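Local coordinates for protein ATP-dependent DNA helicase uvsW (Enterobacteria phage T4, PDB 2OCA) that couples ATP hydrolysis to 3'-5' unwinding of duplex DNA and drives branch migration of Holliday junctions in recombination-dependent repair, at residues A[302-307]-A[454-459]. The protein carries 1 engineered substitution. Residues are numbered along the deposited sequence; the frame is centred on the assembly and turned at random.
Sequences IFLRYP and LIDDAG. Unlike the reference sequence in segment 454-459: D457 (reference Ser).
The F303 ring carries the CD1 methyl of I455 over one face, a CH-pi contact 4.0 Å from the ring centroid, while CB of D457 lies at its edge. The Y306 ring is met edge-on by D456 OD1, which accepts a 2.7 Å hydrogen bond from Y306 OH above the carboxylate plane, ring and carboxylate turned 67° apart. The R305 guanidinium has D457 O at its edge and crosses the D457 carboxylate, the two planes 36° apart. With CG anti to the backbone N (chi1 -169°) and the chain bent beyond it, NE reaches D457 OD1 (3.3 Å, a salt bridge) and weakly D457 O, and NH2 weakly G459 O.

Strands 302-305 and 454-457 run parallel, as neighbours in the seven-stranded sheet of the C-terminal helicase domain; F303, I455, R305 and D457 share one face and D456 lies on the other. I455 N donates to I302 O, L304 N to I455 O (2.9 Å) and D457 N to L304 O; just past its strand, Y306 N donates to D457 O (3.1 Å). D457, serine in the reference sequence, closes an Asx turn through OD1 and G459 N (3.0 Å), and its OD2 is hydrogen-bonded to Y471 OH.

Buried D456 also pairs with R332 of helix 330-344, so its charge is probably compensated. Apolar contacts give way to polar ones: the ion pair joins the last strand residues, and Y306 and G459 add hydrogen bonds just beyond.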
ATOM      1  N   ILE A 302     -10.864  11.793   8.018  1.00 59.90           N
ATOM      2  CA  ILE A 302     -11.624  12.399   6.943  1.00 59.02           C
ATOM      3  C   ILE A 302     -11.869  13.882   7.186  1.00 58.14           C
ATOM      4  O   ILE A 302     -12.506  14.275   8.161  1.00 57.46           O
ATOM      5  CB  ILE A 302     -12.979  11.705   6.759  1.00 60.49           C
ATOM      6  CG1 ILE A 302     -12.772  10.198   6.615  1.00 60.94           C
ATOM      7  CG2 ILE A 302     -13.689  12.271   5.528  1.00 61.03           C
ATOM      8  CD1 ILE A 302     -11.799   9.815   5.527  1.00 62.57           C
ATOM      9  N   PHE A 303     -11.344  14.701   6.290  1.00 56.99           N
ATOM     10  CA  PHE A 303     -11.522  16.138   6.377  1.00 56.03           C
ATOM     11  C   PHE A 303     -12.799  16.504   5.639  1.00 56.45           C
ATOM     12  O   PHE A 303     -12.847  16.497   4.409  1.00 56.83           O
ATOM     13  CB  PHE A 303     -10.335  16.853   5.748  1.00 53.48           C
ATOM     14  CG  PHE A 303      -9.188  17.055   6.681  1.00 52.74           C
ATOM     15  CD1 PHE A 303      -9.155  18.150   7.532  1.00 52.08           C
ATOM     16  CD2 PHE A 303      -8.123  16.168   6.692  1.00 54.45           C
ATOM     17  CE1 PHE A 303      -8.073  18.367   8.376  1.00 51.12           C
ATOM     18  CE2 PHE A 303      -7.030  16.379   7.541  1.00 55.38           C
ATOM     19  CZ  PHE A 303      -7.013  17.485   8.382  1.00 52.90           C
ATOM     20  N   LEU A 304     -13.834  16.813   6.406  1.00 56.89           N
ATOM     21  CA  LEU A 304     -15.122  17.180   5.853  1.00 57.81           C
ATOM     22  C   LEU A 304     -15.144  18.700   5.694  1.00 57.57           C
ATOM     23  O   LEU A 304     -15.264  19.421   6.687  1.00 58.71           O
ATOM     24  CB  LEU A 304     -16.203  16.724   6.823  1.00 58.97           C
ATOM     25  CG  LEU A 304     -17.602  16.447   6.292  1.00 63.09           C
ATOM     26  CD1 LEU A 304     -17.549  15.435   5.148  1.00 62.26           C
ATOM     27  CD2 LEU A 304     -18.450  15.909   7.449  1.00 63.91           C
ATOM     28  N   ARG A 305     -15.021  19.183   4.455  1.00 55.25           N
ATOM     29  CA  ARG A 305     -15.004  20.624   4.202  1.00 54.87           C
ATOM     30  C   ARG A 305     -16.396  21.234   4.059  1.00 55.36           C
ATOM     31  O   ARG A 305     -17.269  20.658   3.418  1.00 55.89           O
ATOM     32  CB  ARG A 305     -14.193  20.949   2.938  1.00 54.15           C
ATOM     33  CG  ARG A 305     -13.913  22.447   2.772  1.00 50.55           C
ATOM     34  CD  ARG A 305     -13.002  22.898   3.881  1.00 55.77           C
ATOM     35  NE  ARG A 305     -13.241  24.260   4.349  1.00 57.94           N
ATOM     36  CZ  ARG A 305     -13.095  25.334   3.594  1.00 58.85           C
ATOM     37  NH1 ARG A 305     -12.719  25.195   2.336  1.00 65.58           N
ATOM     38  NH2 ARG A 305     -13.301  26.538   4.096  1.00 57.90           N
ATOM     39  N   TYR A 306     -16.579  22.416   4.637  1.00 54.48           N
ATOM     40  CA  TYR A 306     -17.857  23.112   4.582  1.00 55.74           C
ATOM     41  C   TYR A 306     -17.872  24.264   3.575  1.00 57.38           C
ATOM     42  O   TYR A 306     -16.833  24.699   3.094  1.00 59.64           O
ATOM     43  CB  TYR A 306     -18.218  23.648   5.974  1.00 53.60           C
ATOM     44  CG  TYR A 306     -18.601  22.565   6.948  1.00 52.65           C
ATOM     45  CD1 TYR A 306     -17.694  21.567   7.294  1.00 53.15           C
ATOM     46  CD2 TYR A 306     -19.882  22.515   7.490  1.00 51.00           C
ATOM     47  CE1 TYR A 306     -18.051  20.536   8.153  1.00 54.30           C
ATOM     48  CE2 TYR A 306     -20.255  21.494   8.348  1.00 53.09           C
ATOM     49  CZ  TYR A 306     -19.335  20.499   8.677  1.00 54.28           C
ATOM     50  OH  TYR A 306     -19.705  19.457   9.505  1.00 53.15           O
ATOM     51  N   PRO A 307     -19.069  24.753   3.224  1.00 58.38           N
ATOM     52  CA  PRO A 307     -19.158  25.860   2.274  1.00 58.28           C
ATOM     53  C   PRO A 307     -18.445  27.069   2.847  1.00 59.23           C
ATOM     54  O   PRO A 307     -18.600  27.377   4.021  1.00 60.25           O
ATOM     55  CB  PRO A 307     -20.658  26.090   2.160  1.00 57.55           C
ATOM     56  CG  PRO A 307     -21.212  24.712   2.338  1.00 59.02           C
ATOM     57  CD  PRO A 307     -20.404  24.187   3.494  1.00 57.94           C
ATOM     58  N   LEU A 454     -13.672  11.676  11.916  1.00 54.86           N
ATOM     59  CA  LEU A 454     -14.196  12.799  11.154  1.00 53.67           C
ATOM     60  C   LEU A 454     -13.756  14.148  11.718  1.00 53.35           C
ATOM     61  O   LEU A 454     -13.953  14.460  12.893  1.00 53.55           O
ATOM     62  CB  LEU A 454     -15.723  12.727  11.091  1.00 51.72           C
ATOM     63  CG  LEU A 454     -16.318  11.359  10.711  1.00 56.34           C
ATOM     64  CD1 LEU A 454     -17.837  11.464  10.679  1.00 56.00           C
ATOM     65  CD2 LEU A 454     -15.797  10.886   9.349  1.00 56.21           C
ATOM     66  N   ILE A 455     -13.128  14.938  10.861  1.00 53.09           N
ATOM     67  CA  ILE A 455     -12.664  16.253  11.234  1.00 52.75           C
ATOM     68  C   ILE A 455     -13.536  17.215  10.465  1.00 54.25           C
ATOM     69  O   ILE A 455     -13.622  17.140   9.244  1.00 56.85           O
ATOM     70  CB  ILE A 455     -11.210  16.467  10.822  1.00 52.67           C
ATOM     71  CG1 ILE A 455     -10.330  15.402  11.474  1.00 53.33           C
ATOM     72  CG2 ILE A 455     -10.756  17.860  11.224  1.00 52.04           C
ATOM     73  CD1 ILE A 455      -8.859  15.517  11.105  1.00 56.64           C
ATOM     74  N   ASP A 456     -14.203  18.108  11.178  1.00 55.06           N
ATOM     75  CA  ASP A 456     -15.070  19.080  10.532  1.00 55.39           C
ATOM     76  C   ASP A 456     -14.241  20.298  10.178  1.00 53.97           C
ATOM     77  O   ASP A 456     -13.909  21.103  11.045  1.00 54.53           O
ATOM     78  CB  ASP A 456     -16.223  19.445  11.468  1.00 56.22           C
ATOM     79  CG  ASP A 456     -17.160  18.267  11.709  1.00 58.17           C
ATOM     80  OD1 ASP A 456     -17.915  17.909  10.783  1.00 59.96           O
ATOM     81  OD2 ASP A 456     -17.131  17.682  12.812  1.00 57.42           O
ATOM     82  N   ASP A 457     -13.899  20.410   8.895  1.00 53.32           N
ATOM     83  CA  ASP A 457     -13.082  21.513   8.395  1.00 51.94           C
ATOM     84  C   ASP A 457     -13.915  22.705   7.962  1.00 51.98           C
ATOM     85  O   ASP A 457     -14.423  22.740   6.841  1.00 54.17           O
ATOM     86  CB  ASP A 457     -12.235  21.049   7.207  1.00 51.52           C
ATOM     87  CG  ASP A 457     -11.331  22.145   6.665  1.00 52.45           C
ATOM     88  OD1 ASP A 457     -11.520  23.324   7.047  1.00 54.10           O
ATOM     89  OD2 ASP A 457     -10.436  21.828   5.847  1.00 50.36           O
ATOM     90  N   ALA A 458     -14.050  23.677   8.855  1.00 50.55           N
ATOM     91  CA  ALA A 458     -14.799  24.885   8.566  1.00 49.39           C
ATOM     92  C   ALA A 458     -13.837  26.059   8.716  1.00 49.82           C
ATOM     93  O   ALA A 458     -14.212  27.132   9.196  1.00 50.19           O
ATOM     94  CB  ALA A 458     -15.969  25.024   9.531  1.00 47.79           C
ATOM     95  N   GLY A 459     -12.591  25.842   8.304  1.00 49.10           N
ATOM     96  CA  GLY A 459     -11.584  26.885   8.402  1.00 51.67           C
ATOM     97  C   GLY A 459     -11.840  27.999   7.407  1.00 52.05           C
ATOM     98  O   GLY A 459     -12.416  27.756   6.354  1.00 54.07           O
TER